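Cellulose-binding protein (Saccharophagus degradans, PDB 2YHG) probably hydrolyses glycosidic bonds in carbohydrate metabolism, this chain being the C-terminal part of the protein, with its nucleoside hydrolase-like domain. Local coordinates at residues Y211-S216 and T309-D314; A207-S212 and Y297-E302. All blocks are in the same frame, centred on the assembly; numbering follows the deposited sequence.

Contact 1 (Y211-S216 and T309-D314); sequences YSWQPS and TAIHND
Pro215 and His312 bring the two backbones closest, with their CA atoms 6.9 Å apart, where the irregular loop 211-216 passes the helical segment 309-314; at Trp213 and Ile311 the CA separation widens to 8.8 Å. The loop leads from strand 203-207 into helix 217-225, for which Ser216 is the N-cap, its OG bonded to the backbone N of Tyr219. Across the gap the imidazole of His312 is the principal bridge. CB of Pro215 lies over one face, 3.8 Å from the centroid of the His312 ring and 17° off the ring normal, a CH-pi contact. Trp213 O lies near the plane of the imidazole at its edge, 3.0 Å from His312 NE2, and accepts a hydrogen bond from Ser308 OG. Trp213 holds CG between its backbone N and carbonyl carbon (chi1 64°), which swings the indole toward the helix until CZ3 is 4.0 Å from CG2 of Ile311. The two side chains meet at about a right angle. Within the loop, CD of Gln214 lies 3.4 Å above the plane of the indole, toward the rim, and Gln214 NE2 is hydrogen-bonded to Thr241 O and Val210 O. The loop therefore meets helix 308-323 through a mixed surface: apolar where Ile311 and the buried indole touch, while the imidazole offers one face to Pro215 CB and its edge to the Trp213 carbonyl.

Contact 2 (A207-S212 and Y297-E302); sequences ARSVYS and YTENGE
Glu299 carries this contact by turning its carboxylate onto the backbone of an inverse gamma turn centred on Ser209, just after strand 203-207, an outermost strand of the parallel sheet in the nucleoside hydrolase-like domain. Of the direct hydrogen bonds, the one from Arg208 N to Glu299 OE1 is nearly straight (174°, 2.9 Å) and uses the syn lone pair. Ser209 N reaches Glu299 OE2 at 2.9 Å from above the carboxylate plane, 55° out of it, while a weak bond from Arg208 N to OE2 makes the first amide bifurcated. A bend at chi2 (94°) folds the buried carboxylate back to these two consecutive amides, which would be expected to stabilise its negative charge. At the guanidinium edge, Arg208 NE makes a weak bond to Thr298 OG1, a hydroxyl also bonded to Arg206 O.

Waters extend the polar network. Water 1 accepts from Arg208 NH2 and donates to Thr298 OG1 and Glu299 O, so one molecule links the Arg208 guanidinium to the Thr298 hydroxyl and the Glu299 carbonyl. Water 2 joins Ser209 O and Ser212 N to Glu302 OE2, an oxygen that also accepts from the amides of Ile304 and Lys305.

The remaining contacts are van der Waals ones. The methyl of Ala207 touches the Glu299 carboxylate, and CB of Ser209 lies 4.1 Å from Glu302 CA. Farther along, Ser212 OG rests 3.6 Å from Glu302 CG.

Overall arrangement
From the N terminus, the chain builds the parallel sheet up to strand 203-207, and the single loop that leaves it supplies the first segment of both contacts, overlapping at Tyr211 and Ser212. Contact 2 closes when strand 295-298, paired with strand 273-276, runs out into 299-302 and returns to the beginning of that loop. Contact 1 closes a few residues later, when helix 308-323 reaches the loop's far end, just before helix 217-225. The two closures therefore cross in sequence rather than nest, and their centres lie about 15 Å apart. Contact 2 ties the sheet edge to the end of strand 295-298; contact 1 ties the loop to helix 308-323, which also touches strand 427-436.

Contact 1 (Y211-S216 and T309-D314)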
loop_
_atom_site.group_PDB
_atom_site.type_symbol
_atom_site.label_atom_id
_atom_site.label_comp_id
_atom_site.label_asym_id
_atom_site.label_seq_id
_atom_site.Cartn_x
_atom_site.Cartn_y
_atom_site.Cartn_z
ATOM N N TYR A 211 -1.499 13.423 -4.684
ATOM C CA TYR A 211 -0.773 14.251 -5.635
ATOM C C TYR A 211 0.345 15.095 -5.033
ATOM O O TYR A 211 0.954 15.876 -5.767
ATOM C CB TYR A 211 -1.740 15.179 -6.342
ATOM C CG TYR A 211 -2.710 14.486 -7.272
ATOM C CD1 TYR A 211 -2.267 13.854 -8.412
ATOM C CD2 TYR A 211 -4.057 14.460 -7.014
ATOM C CE1 TYR A 211 -3.172 13.224 -9.288
ATOM C CE2 TYR A 211 -4.958 13.906 -7.909
ATOM C CZ TYR A 211 -4.506 13.309 -9.053
ATOM O OH TYR A 211 -5.405 12.838 -9.993
ATOM N N SER A 212 0.611 14.997 -3.736
ATOM C CA SER A 212 1.520 15.946 -3.074
ATOM C C SER A 212 2.878 15.372 -2.695
ATOM O O SER A 212 3.731 16.106 -2.236
ATOM C CB SER A 212 0.876 16.500 -1.812
ATOM O OG SER A 212 -0.297 17.194 -2.126
ATOM N N TRP A 213 3.111 14.099 -2.946
ATOM C CA TRP A 213 4.306 13.391 -2.473
ATOM C C TRP A 213 5.343 13.141 -3.551
ATOM O O TRP A 213 6.470 12.734 -3.227
ATOM C CB TRP A 213 3.865 12.042 -1.862
ATOM C CG TRP A 213 3.243 11.129 -2.854
ATOM C CD1 TRP A 213 1.934 11.110 -3.222
ATOM C CD2 TRP A 213 3.909 10.173 -3.684
ATOM N NE1 TRP A 213 1.740 10.224 -4.241
ATOM C CE2 TRP A 213 2.938 9.635 -4.555
ATOM C CE3 TRP A 213 5.220 9.696 -3.764
ATOM C CZ2 TRP A 213 3.253 8.715 -5.558
ATOM C CZ3 TRP A 213 5.531 8.767 -4.745
ATOM C CH2 TRP A 213 4.559 8.287 -5.622
ATOM N N GLN A 214 4.970 13.342 -4.816
ATOM C CA GLN A 214 5.708 12.815 -5.948
ATOM C C GLN A 214 7.096 13.438 -6.107
ATOM O O GLN A 214 7.323 14.592 -5.759
ATOM C CB GLN A 214 4.953 13.081 -7.253
ATOM C CG GLN A 214 3.816 12.109 -7.515
ATOM C CD GLN A 214 2.517 12.354 -6.806
ATOM O OE1 GLN A 214 2.413 13.172 -5.860
ATOM N NE2 GLN A 214 1.493 11.644 -7.244
ATOM N N PRO A 215 8.029 12.675 -6.642
ATOM C CA PRO A 215 9.353 13.202 -6.963
ATOM C C PRO A 215 9.333 13.942 -8.282
ATOM O O PRO A 215 8.379 13.855 -9.054
ATOM C CB PRO A 215 10.188 11.952 -7.061
ATOM C CG PRO A 215 9.251 10.993 -7.730
ATOM C CD PRO A 215 7.864 11.305 -7.145
ATOM N N SER A 216 10.440 14.625 -8.557
ATOM C CA SER A 216 10.570 15.436 -9.759
ATOM C C SER A 216 10.836 14.575 -10.977
ATOM O O SER A 216 11.313 13.458 -10.906
ATOM C CB SER A 216 11.704 16.458 -9.610
ATOM O OG SER A 216 12.918 15.767 -9.629
ATOM N N THR A 309 10.688 11.643 1.729
ATOM C CA THR A 309 12.124 11.383 1.629
ATOM C C THR A 309 12.385 9.886 1.666
ATOM O O THR A 309 13.207 9.355 0.889
ATOM C CB THR A 309 12.892 12.112 2.709
ATOM O OG1 THR A 309 12.730 13.508 2.496
ATOM C CG2 THR A 309 14.381 11.756 2.662
ATOM N N ALA A 310 11.753 9.192 2.617
ATOM C CA ALA A 310 11.928 7.756 2.733
ATOM C C ALA A 310 11.457 7.037 1.471
ATOM O O ALA A 310 12.088 6.109 0.992
ATOM C CB ALA A 310 11.229 7.223 3.967
ATOM N N ILE A 311 10.295 7.445 0.963
ATOM C CA ILE A 311 9.716 6.863 -0.242
ATOM C C ILE A 311 10.674 7.009 -1.426
ATOM O O ILE A 311 10.938 6.043 -2.154
ATOM C CB ILE A 311 8.356 7.509 -0.582
ATOM C CG1 ILE A 311 7.307 7.155 0.480
ATOM C CG2 ILE A 311 7.908 7.142 -1.984
ATOM C CD1 ILE A 311 6.013 7.959 0.380
ATOM N N HIS A 312 11.206 8.211 -1.617
ATOM C CA HIS A 312 12.041 8.433 -2.778
ATOM C C HIS A 312 13.374 7.709 -2.679
ATOM O O HIS A 312 13.879 7.148 -3.664
ATOM C CB HIS A 312 12.295 9.917 -3.013
ATOM C CG HIS A 312 11.043 10.701 -3.221
ATOM N ND1 HIS A 312 9.906 10.176 -3.798
ATOM C CD2 HIS A 312 10.744 11.975 -2.877
ATOM C CE1 HIS A 312 8.962 11.103 -3.763
ATOM N NE2 HIS A 312 9.450 12.217 -3.250
ATOM N N ASN A 313 13.939 7.691 -1.485
ATOM C CA ASN A 313 15.209 7.014 -1.295
ATOM C C ASN A 313 15.039 5.508 -1.480
ATOM O O ASN A 313 15.899 4.830 -2.059
ATOM C CB ASN A 313 15.804 7.331 0.075
ATOM C CG ASN A 313 16.289 8.746 0.179
ATOM O OD1 ASN A 313 16.104 9.588 -0.720
ATOM N ND2 ASN A 313 16.914 9.032 1.320
ATOM N N ASP A 314 13.912 4.971 -1.002
ATOM C CA ASP A 314 13.589 3.574 -1.168
ATOM C C ASP A 314 13.612 3.178 -2.649
ATOM O O ASP A 314 14.249 2.192 -3.033
ATOM C CB ASP A 314 12.231 3.314 -0.536
ATOM C CG ASP A 314 11.786 1.893 -0.629
ATOM O OD1 ASP A 314 12.567 0.953 -0.347
ATOM O OD2 ASP A 314 10.616 1.680 -0.963
#

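Contact 2 (A207-S212 and Y297-E302)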
loop_
_atom_site.group_PDB
_atom_site.type_symbol
_atom_site.label_atom_id
_atom_site.label_comp_id
_atom_site.label_asym_id
_atom_site.label_seq_id
_atom_site.Cartn_x
_atom_site.Cartn_y
_atom_site.Cartn_z
ATOM N N ALA A 207 -9.187 7.006 -1.833
ATOM C CA ALA A 207 -8.124 7.962 -1.566
ATOM C C ALA A 207 -8.134 9.056 -2.608
ATOM O O ALA A 207 -8.191 8.769 -3.814
ATOM C CB ALA A 207 -6.779 7.264 -1.572
ATOM N N ARG A 208 -8.043 10.294 -2.174
ATOM C CA ARG A 208 -8.070 11.411 -3.100
ATOM C C ARG A 208 -6.873 12.323 -3.019
ATOM O O ARG A 208 -6.597 13.075 -3.966
ATOM C CB ARG A 208 -9.329 12.216 -2.904
ATOM C CG ARG A 208 -10.604 11.412 -3.083
ATOM C CD ARG A 208 -11.838 12.305 -2.847
ATOM N NE ARG A 208 -11.923 12.673 -1.445
ATOM C CZ ARG A 208 -12.588 13.746 -1.011
ATOM N NH1 ARG A 208 -13.278 14.514 -1.859
ATOM N NH2 ARG A 208 -12.497 14.084 0.266
ATOM N N SER A 209 -6.139 12.295 -1.916
ATOM C CA SER A 209 -5.042 13.237 -1.729
ATOM C C SER A 209 -3.719 12.583 -2.109
ATOM O O SER A 209 -2.828 12.360 -1.259
ATOM C CB SER A 209 -5.004 13.768 -0.293
ATOM O OG SER A 209 -6.122 14.585 0.011
ATOM N N VAL A 210 -3.603 12.265 -3.389
ATOM C CA VAL A 210 -2.577 11.372 -3.904
ATOM C C VAL A 210 -1.539 12.097 -4.761
ATOM O O VAL A 210 -0.752 11.447 -5.453
ATOM C CB VAL A 210 -3.193 10.182 -4.687
ATOM C CG1 VAL A 210 -4.022 9.332 -3.733
ATOM C CG2 VAL A 210 -3.997 10.670 -5.899
ATOM N N TYR A 211 -1.499 13.423 -4.684
ATOM C CA TYR A 211 -0.773 14.251 -5.635
ATOM C C TYR A 211 0.345 15.095 -5.033
ATOM O O TYR A 211 0.954 15.876 -5.767
ATOM C CB TYR A 211 -1.740 15.179 -6.342
ATOM C CG TYR A 211 -2.710 14.486 -7.272
ATOM C CD1 TYR A 211 -2.267 13.854 -8.412
ATOM C CD2 TYR A 211 -4.057 14.460 -7.014
ATOM C CE1 TYR A 211 -3.172 13.224 -9.288
ATOM C CE2 TYR A 211 -4.958 13.906 -7.909
ATOM C CZ TYR A 211 -4.506 13.309 -9.053
ATOM O OH TYR A 211 -5.405 12.838 -9.993
ATOM N N SER A 212 0.611 14.997 -3.736
ATOM C CA SER A 212 1.520 15.946 -3.074
ATOM C C SER A 212 2.878 15.372 -2.695
ATOM O O SER A 212 3.731 16.106 -2.236
ATOM C CB SER A 212 0.876 16.500 -1.812
ATOM O OG SER A 212 -0.297 17.194 -2.126
ATOM N N TYR A 297 -13.986 5.389 3.594
ATOM C CA TYR A 297 -12.842 5.996 4.234
ATOM C C TYR A 297 -12.138 6.886 3.233
ATOM O O TYR A 297 -11.962 6.515 2.074
ATOM C CB TYR A 297 -11.886 4.944 4.758
ATOM C CG TYR A 297 -12.380 4.241 5.989
ATOM C CD1 TYR A 297 -12.400 4.854 7.223
ATOM C CD2 TYR A 297 -12.861 2.943 5.923
ATOM C CE1 TYR A 297 -12.844 4.178 8.363
ATOM C CE2 TYR A 297 -13.336 2.278 7.049
ATOM C CZ TYR A 297 -13.323 2.893 8.255
ATOM O OH TYR A 297 -13.801 2.241 9.377
ATOM N N THR A 298 -11.687 8.063 3.675
ATOM C CA THR A 298 -10.941 8.940 2.832
ATOM C C THR A 298 -10.109 9.840 3.755
ATOM O O THR A 298 -10.302 9.852 4.962
ATOM C CB THR A 298 -11.858 9.723 1.869
ATOM O OG1 THR A 298 -11.082 10.339 0.827
ATOM C CG2 THR A 298 -12.690 10.765 2.613
ATOM N N GLU A 299 -9.171 10.570 3.200
ATOM C CA GLU A 299 -8.320 11.428 4.007
ATOM C C GLU A 299 -9.108 12.569 4.603
ATOM O O GLU A 299 -10.106 13.049 4.040
ATOM C CB GLU A 299 -7.176 12.010 3.141
ATOM C CG GLU A 299 -6.324 10.980 2.422
ATOM C CD GLU A 299 -6.783 10.686 0.995
ATOM O OE1 GLU A 299 -7.987 10.838 0.659
ATOM O OE2 GLU A 299 -5.924 10.306 0.166
ATOM N N ASN A 300 -8.609 13.090 5.710
ATOM C CA ASN A 300 -9.024 14.388 6.190
ATOM C C ASN A 300 -7.754 15.176 6.420
ATOM O O ASN A 300 -7.333 15.417 7.537
ATOM C CB ASN A 300 -9.895 14.285 7.433
ATOM C CG ASN A 300 -10.634 15.563 7.716
ATOM O OD1 ASN A 300 -10.464 16.557 7.030
ATOM N ND2 ASN A 300 -11.441 15.562 8.769
ATOM N N GLY A 301 -7.097 15.502 5.326
ATOM C CA GLY A 301 -5.736 16.045 5.350
ATOM C C GLY A 301 -4.763 15.196 4.543
ATOM O O GLY A 301 -4.646 13.990 4.757
ATOM N N GLU A 302 -4.013 15.847 3.660
ATOM C CA GLU A 302 -2.964 15.190 2.926
ATOM C C GLU A 302 -1.998 14.509 3.913
ATOM O O GLU A 302 -1.652 15.082 4.946
ATOM C CB GLU A 302 -2.275 16.215 2.018
ATOM C CG GLU A 302 -1.343 15.601 0.981
ATOM C CD GLU A 302 -0.025 15.078 1.548
ATOM O OE1 GLU A 302 0.484 15.631 2.533
ATOM O OE2 GLU A 302 0.498 14.085 0.985
HETATM O O HOH W 1 -10.462 12.971 1.373
HETATM O O HOH W 2 -0.177 13.210 -1.575
HETATM O O HOH W 3 -8.851 14.190 0.425
#